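Local coordinates for hypothetical protein PAE2307 (Pyrobaculum aerophilum, PDB 1WVQ), which belongs to a family of adenosine-specific kinases and carries a stably phosphorylated histidine, at the interface of chains A and B. Numbering follows the deposited sequence. Chains: chain A/B, hypothetical protein PAE2307.

Contact 1: the interface of chains A and B. Residues chain A 28, 30, 33-34; chain B 97, 159, 165-166.
A:Lys30 lies across B:Tyr165 at about a right angle in this patch between two copies of a protein of the adenosine-specific kinase family. Its CD rests on the tyrosine CB at 3.5 Å, and CE lies near the ring carbon CD2. Lysine suits the place because its long aliphatic stem can pack on an aromatic residue while its amine goes on to a charge. The chain bends at chi3 and chi4 (71° and 76°), which turns NZ back toward A:Asp34, four residues on, in the first turn of helix 31-40. NZ meets OD2 of this aspartate at 2.7 Å on the syn lone pair, a salt bridge within chain A. A water that NZ touches also touches the carbonyl O of B:Tyr165. The other carboxylate oxygen, A:Asp34 OD1, forms a salt bridge across the interface with B:Lys166 NZ at 2.8 Å, nearly head-on to its C-O bond. One aspartate thus takes a lysine from each chain, and its charge probably offsets the proximity of the two amines, 4.9 Å apart from NZ of A:Lys30 to NZ of B:Lys166. The stem of B:Lys166 runs antiparallel to A:Glu33, its CG 3.6 Å from the carboxylate OE1. A:Glu33 and B:Leu159 point toward each other from the two chains, CD of the glutamate 3.6 Å from the methyl CD1. On the far side of A:Lys30, A:Phe28 presents CE2 and CZ to the rim of B:Tyr165, with CZ in the plane of the tyrosine ring and CE2 3.7 Å from CD2.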
# COMPACT_ATOMS: atom_id res chain seq x y z
N PHE A 28 16.56 -8.37 -10.14
CA PHE A 28 16.14 -9.76 -10.21
C PHE A 28 15.31 -10.08 -11.45
O PHE A 28 14.41 -9.34 -11.83
CB PHE A 28 15.37 -10.14 -8.93
CG PHE A 28 15.09 -11.61 -8.80
CD1 PHE A 28 16.06 -12.56 -9.11
CD2 PHE A 28 13.85 -12.05 -8.32
CE1 PHE A 28 15.81 -13.92 -8.94
CE2 PHE A 28 13.59 -13.41 -8.15
CZ PHE A 28 14.57 -14.34 -8.46
N LYS A 30 12.94 -12.05 -12.04
CA LYS A 30 11.49 -12.19 -11.89
C LYS A 30 10.76 -10.88 -12.23
O LYS A 30 9.55 -10.89 -12.45
CB LYS A 30 11.14 -12.65 -10.47
CG LYS A 30 9.70 -13.14 -10.31
CD LYS A 30 9.52 -13.99 -9.05
CE LYS A 30 9.59 -13.17 -7.76
NZ LYS A 30 8.33 -12.40 -7.53
N GLU A 33 8.38 -10.96 -15.32
CA GLU A 33 7.10 -11.63 -15.16
C GLU A 33 6.17 -10.85 -14.24
O GLU A 33 4.97 -10.74 -14.51
CB GLU A 33 7.30 -13.05 -14.63
CG GLU A 33 8.03 -13.95 -15.62
CD GLU A 33 7.79 -15.43 -15.40
OE1 GLU A 33 6.78 -15.80 -14.76
OE2 GLU A 33 8.61 -16.23 -15.89
N ASP A 34 6.70 -10.29 -13.16
CA ASP A 34 5.86 -9.53 -12.25
C ASP A 34 5.28 -8.28 -12.90
O ASP A 34 4.13 -7.91 -12.65
CB ASP A 34 6.62 -9.17 -10.97
CG ASP A 34 6.90 -10.39 -10.09
OD1 ASP A 34 6.27 -11.46 -10.31
OD2 ASP A 34 7.72 -10.28 -9.16
N ILE B 97 13.59 -8.73 -2.09
CA ILE B 97 12.14 -8.84 -2.31
C ILE B 97 11.38 -9.22 -1.05
O ILE B 97 10.17 -9.01 -0.97
CB ILE B 97 11.77 -9.86 -3.43
CG1 ILE B 97 12.31 -11.25 -3.12
CG2 ILE B 97 12.26 -9.34 -4.78
CD1 ILE B 97 11.84 -12.31 -4.10
N LEU B 159 12.58 -19.92 -12.64
CA LEU B 159 11.66 -19.36 -11.67
C LEU B 159 10.68 -20.38 -11.11
O LEU B 159 10.18 -20.22 -10.00
CB LEU B 159 10.88 -18.20 -12.30
CG LEU B 159 11.70 -16.96 -12.68
CD1 LEU B 159 10.83 -15.99 -13.47
CD2 LEU B 159 12.27 -16.31 -11.43
N TYR B 165 9.39 -19.50 -7.39
CA TYR B 165 8.60 -18.30 -7.11
C TYR B 165 7.40 -18.18 -8.05
O TYR B 165 6.54 -17.32 -7.87
CB TYR B 165 9.46 -17.04 -7.25
CG TYR B 165 10.57 -16.91 -6.22
CD1 TYR B 165 10.46 -17.49 -4.95
CD2 TYR B 165 11.71 -16.17 -6.51
CE1 TYR B 165 11.45 -17.31 -4.00
CE2 TYR B 165 12.71 -15.98 -5.56
CZ TYR B 165 12.58 -16.55 -4.31
OH TYR B 165 13.57 -16.35 -3.37
N LYS B 166 7.36 -19.05 -9.05
CA LYS B 166 6.25 -19.08 -10.01
C LYS B 166 5.83 -20.52 -10.18
O LYS B 166 6.58 -21.44 -9.86
CB LYS B 166 6.69 -18.50 -11.36
CG LYS B 166 6.97 -17.00 -11.35
CD LYS B 166 5.71 -16.17 -11.05
CE LYS B 166 6.03 -14.68 -11.11
NZ LYS B 166 4.87 -13.81 -10.73
O HOH W 1 6.38 -14.59 -7.55

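Contact 2: the interface of chains A and B. Residues chain A 55, 130-131; chain B 119-121, 138, 140-141.
The guanidinium NE of A:Arg131 donates to the backbone O of B:Gly140 at 2.8 Å, approaching from well above the carbonyl plane rather than on a lone pair. Its NH2 makes a second, longer bond to the O of B:Val138, 3.2 Å away, again from above the carbonyl plane. Arginine fits here because one flat head can serve two main-chain acceptors, one at the end of strand 131-139 of chain B and one in the turn that follows. The bend at chi2 (-59°) sets CD over the centre of the B:His141 ring, 3.3 Å from the ring centroid, in a CH-pi contact; a further bend at chi3 turns NE toward B:Gly140 O. The guanidinium is turned only 28° from the plane of that ring. B:Pro119 meets the arginine crosswise: its carbonyl O also lies near NH2, and its ring CB is beside the head, 3.9 Å from NH2. Nearer the root of the side chain, CB of A:Arg131 packs on the methyl CG1 of B:Val138 at 3.7 Å. The backbone of B:His141 is fixed as well, its N donating to A:Ala55 O at 3.0 Å. The short side chain of A:Ala55 probably allows this close approach. The patch joins the start of strand 131-139 of chain A to the end of that strand and the following loop in chain B, and may help hold neighbouring subunits together in the six-chain deposited assembly, if that is the biological one.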
# COMPACT_ATOMS: atom_id res chain seq x y z
N ALA A 55 21.05 -7.42 -15.25
CA ALA A 55 22.39 -6.86 -15.06
C ALA A 55 23.53 -7.82 -14.75
O ALA A 55 24.68 -7.38 -14.63
CB ALA A 55 22.34 -5.76 -14.01
N GLU A 130 30.89 -0.87 -20.29
CA GLU A 130 29.67 -1.62 -20.01
C GLU A 130 29.11 -1.48 -18.59
O GLU A 130 28.45 -2.38 -18.07
CB GLU A 130 29.89 -3.09 -20.39
CG GLU A 130 29.99 -3.25 -21.92
CD GLU A 130 30.37 -4.65 -22.39
OE1 GLU A 130 30.19 -5.62 -21.65
OE2 GLU A 130 30.83 -4.75 -23.55
N ARG A 131 29.36 -0.32 -17.98
CA ARG A 131 28.87 -0.00 -16.64
C ARG A 131 28.14 1.34 -16.77
O ARG A 131 28.77 2.40 -16.73
CB ARG A 131 30.02 0.11 -15.64
CG ARG A 131 30.82 -1.17 -15.43
CD ARG A 131 29.95 -2.31 -14.92
NE ARG A 131 29.24 -1.97 -13.70
CZ ARG A 131 29.82 -1.78 -12.51
NH1 ARG A 131 31.14 -1.89 -12.38
NH2 ARG A 131 29.07 -1.49 -11.46
N PRO B 119 27.93 -5.87 -8.89
CA PRO B 119 28.98 -4.86 -8.75
C PRO B 119 28.16 -3.57 -8.78
O PRO B 119 27.25 -3.43 -9.60
CB PRO B 119 29.79 -5.05 -10.02
CG PRO B 119 29.75 -6.52 -10.21
CD PRO B 119 28.31 -6.89 -9.89
N LEU B 120 28.46 -2.64 -7.89
CA LEU B 120 27.68 -1.42 -7.82
C LEU B 120 28.51 -0.19 -7.52
O LEU B 120 29.45 -0.23 -6.72
CB LEU B 120 26.61 -1.59 -6.72
CG LEU B 120 25.68 -0.42 -6.38
CD1 LEU B 120 24.69 -0.17 -7.52
CD2 LEU B 120 24.92 -0.76 -5.10
N LYS B 121 28.16 0.91 -8.18
CA LYS B 121 28.82 2.19 -7.99
C LYS B 121 27.75 3.22 -7.68
O LYS B 121 26.64 3.15 -8.22
CB LYS B 121 29.55 2.66 -9.26
CG LYS B 121 30.61 1.72 -9.78
CD LYS B 121 31.75 1.57 -8.81
CE LYS B 121 32.91 0.85 -9.46
NZ LYS B 121 34.04 0.69 -8.51
N VAL B 138 25.16 2.72 -10.64
CA VAL B 138 25.50 1.89 -11.78
C VAL B 138 25.38 0.47 -11.23
O VAL B 138 26.29 -0.05 -10.59
CB VAL B 138 26.93 2.18 -12.27
CG1 VAL B 138 27.26 1.33 -13.48
CG2 VAL B 138 27.05 3.66 -12.62
N GLY B 140 25.25 -3.29 -11.77
CA GLY B 140 25.57 -4.35 -12.71
C GLY B 140 26.08 -3.83 -14.04
O GLY B 140 26.56 -2.70 -14.14
N HIS B 141 25.95 -4.66 -15.07
CA HIS B 141 26.45 -4.34 -16.40
C HIS B 141 25.38 -4.17 -17.46
O HIS B 141 24.23 -4.56 -17.27
CB HIS B 141 27.42 -5.44 -16.84
CG HIS B 141 28.64 -5.54 -15.98
ND1 HIS B 141 29.91 -5.29 -16.45
CD2 HIS B 141 28.78 -5.86 -14.68
CE1 HIS B 141 30.78 -5.44 -15.47
NE2 HIS B 141 30.12 -5.79 -14.38

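Contact 3: the interface of chains A and B. Residues chain A 54, 59, 130; chain B 141-144.
The guanidinium of A:Arg59 is sandwiched between two chain B side chains in the tightly packed part of this patch of the kinase-family subunit interface. CB of B:His141 lies over one face, toward the rim, and CD2 of B:Leu144 covers the centre of the other, 3.7 Å from CZ. The arginine chain is bent at chi3 (61°), which turns NE and the head toward the backbone O of B:Ser142. In its own plane the group grips that oxygen side-on: NE at 2.9 Å approaches nearly in line with the carbonyl, and NH2 at 3.0 Å comes in at a slant. The carboxylate OE1 of A:Glu130, in a salt bridge within chain A, binds the same NH2 at 2.7 Å and probably restrains the rotation of the head. Arginine suits this slot, being flat enough for apolar cover above and below and polar round its rim. Backbone bonds clamp the loop on both sides: B:Leu144 N donates to A:Arg59 O at 2.7 Å, and B:Ser142 N to A:Glu130 O at 3.0 Å. The side toward A:Glu54 is looser. There the carbonyl oxygens of A:Glu54 and B:His141 are joined through a water. This water lies 2.9 Å from O of A:Glu54 and 2.8 Å from O of B:His141.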
# COMPACT_ATOMS: atom_id res chain seq x y z
N GLU A 54 18.56 -7.34 -17.54
CA GLU A 54 19.16 -8.24 -16.56
C GLU A 54 20.61 -7.74 -16.46
O GLU A 54 21.30 -7.66 -17.47
CB GLU A 54 19.10 -9.68 -17.08
CG GLU A 54 19.89 -10.67 -16.26
CD GLU A 54 19.79 -12.08 -16.83
OE1 GLU A 54 19.74 -12.23 -18.06
OE2 GLU A 54 19.79 -13.04 -16.03
N ARG A 59 22.89 -11.43 -18.80
CA ARG A 59 22.73 -10.01 -19.11
C ARG A 59 21.88 -9.76 -20.35
O ARG A 59 22.24 -8.98 -21.23
CB ARG A 59 24.10 -9.37 -19.31
CG ARG A 59 24.92 -9.29 -18.03
CD ARG A 59 26.41 -9.13 -18.34
NE ARG A 59 26.72 -7.92 -19.08
CZ ARG A 59 27.95 -7.59 -19.47
NH1 ARG A 59 28.96 -8.39 -19.18
NH2 ARG A 59 28.16 -6.45 -20.12
N GLU A 130 30.89 -0.87 -20.29
CA GLU A 130 29.67 -1.62 -20.01
C GLU A 130 29.11 -1.48 -18.59
O GLU A 130 28.45 -2.38 -18.07
CB GLU A 130 29.89 -3.09 -20.39
CG GLU A 130 29.99 -3.25 -21.92
CD GLU A 130 30.37 -4.65 -22.39
OE1 GLU A 130 30.19 -5.62 -21.65
OE2 GLU A 130 30.83 -4.75 -23.55
N HIS B 141 25.95 -4.66 -15.07
CA HIS B 141 26.45 -4.34 -16.40
C HIS B 141 25.38 -4.17 -17.46
O HIS B 141 24.23 -4.56 -17.27
CB HIS B 141 27.42 -5.44 -16.84
CG HIS B 141 28.64 -5.54 -15.98
ND1 HIS B 141 29.91 -5.29 -16.45
CD2 HIS B 141 28.78 -5.86 -14.68
CE1 HIS B 141 30.78 -5.44 -15.47
NE2 HIS B 141 30.12 -5.79 -14.38
N SER B 142 25.78 -3.59 -18.59
CA SER B 142 24.89 -3.36 -19.72
C SER B 142 24.53 -4.70 -20.36
O SER B 142 25.24 -5.69 -20.20
CB SER B 142 25.57 -2.45 -20.75
OG SER B 142 26.78 -3.03 -21.23
N PRO B 143 23.41 -4.74 -21.10
CA PRO B 143 22.93 -5.96 -21.77
C PRO B 143 23.88 -6.47 -22.84
O PRO B 143 24.48 -5.68 -23.57
CB PRO B 143 21.59 -5.53 -22.38
CG PRO B 143 21.20 -4.31 -21.61
CD PRO B 143 22.49 -3.61 -21.34
N LEU B 144 23.99 -7.79 -22.94
CA LEU B 144 24.84 -8.43 -23.93
C LEU B 144 24.00 -8.80 -25.15
O LEU B 144 24.54 -9.06 -26.23
CB LEU B 144 25.48 -9.70 -23.35
CG LEU B 144 26.58 -9.49 -22.31
CD1 LEU B 144 27.03 -10.84 -21.76
CD2 LEU B 144 27.76 -8.76 -22.94
O HOH W 2 21.78 -5.03 -18.50

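Contacts 2 and 3 adjoin, the centres of their C-alpha atoms about 8 Å apart, and they share A:Glu130 and B:His141. Contact 2 takes in the end of strand 131-139 of chain B, and contact 3 continues along the loop after it, so the two form one continuous seam. Contact 1 stands apart, about 21 Å from contact 2 and 19 Å from contact 3 between the same kind of centres; it joins the loop before helix 31-40 and its first turn in chain A to the end of helix 149-162 and the C-terminal residues of chain B. Holding at separate points probably limits rocking between neighbouring subunits.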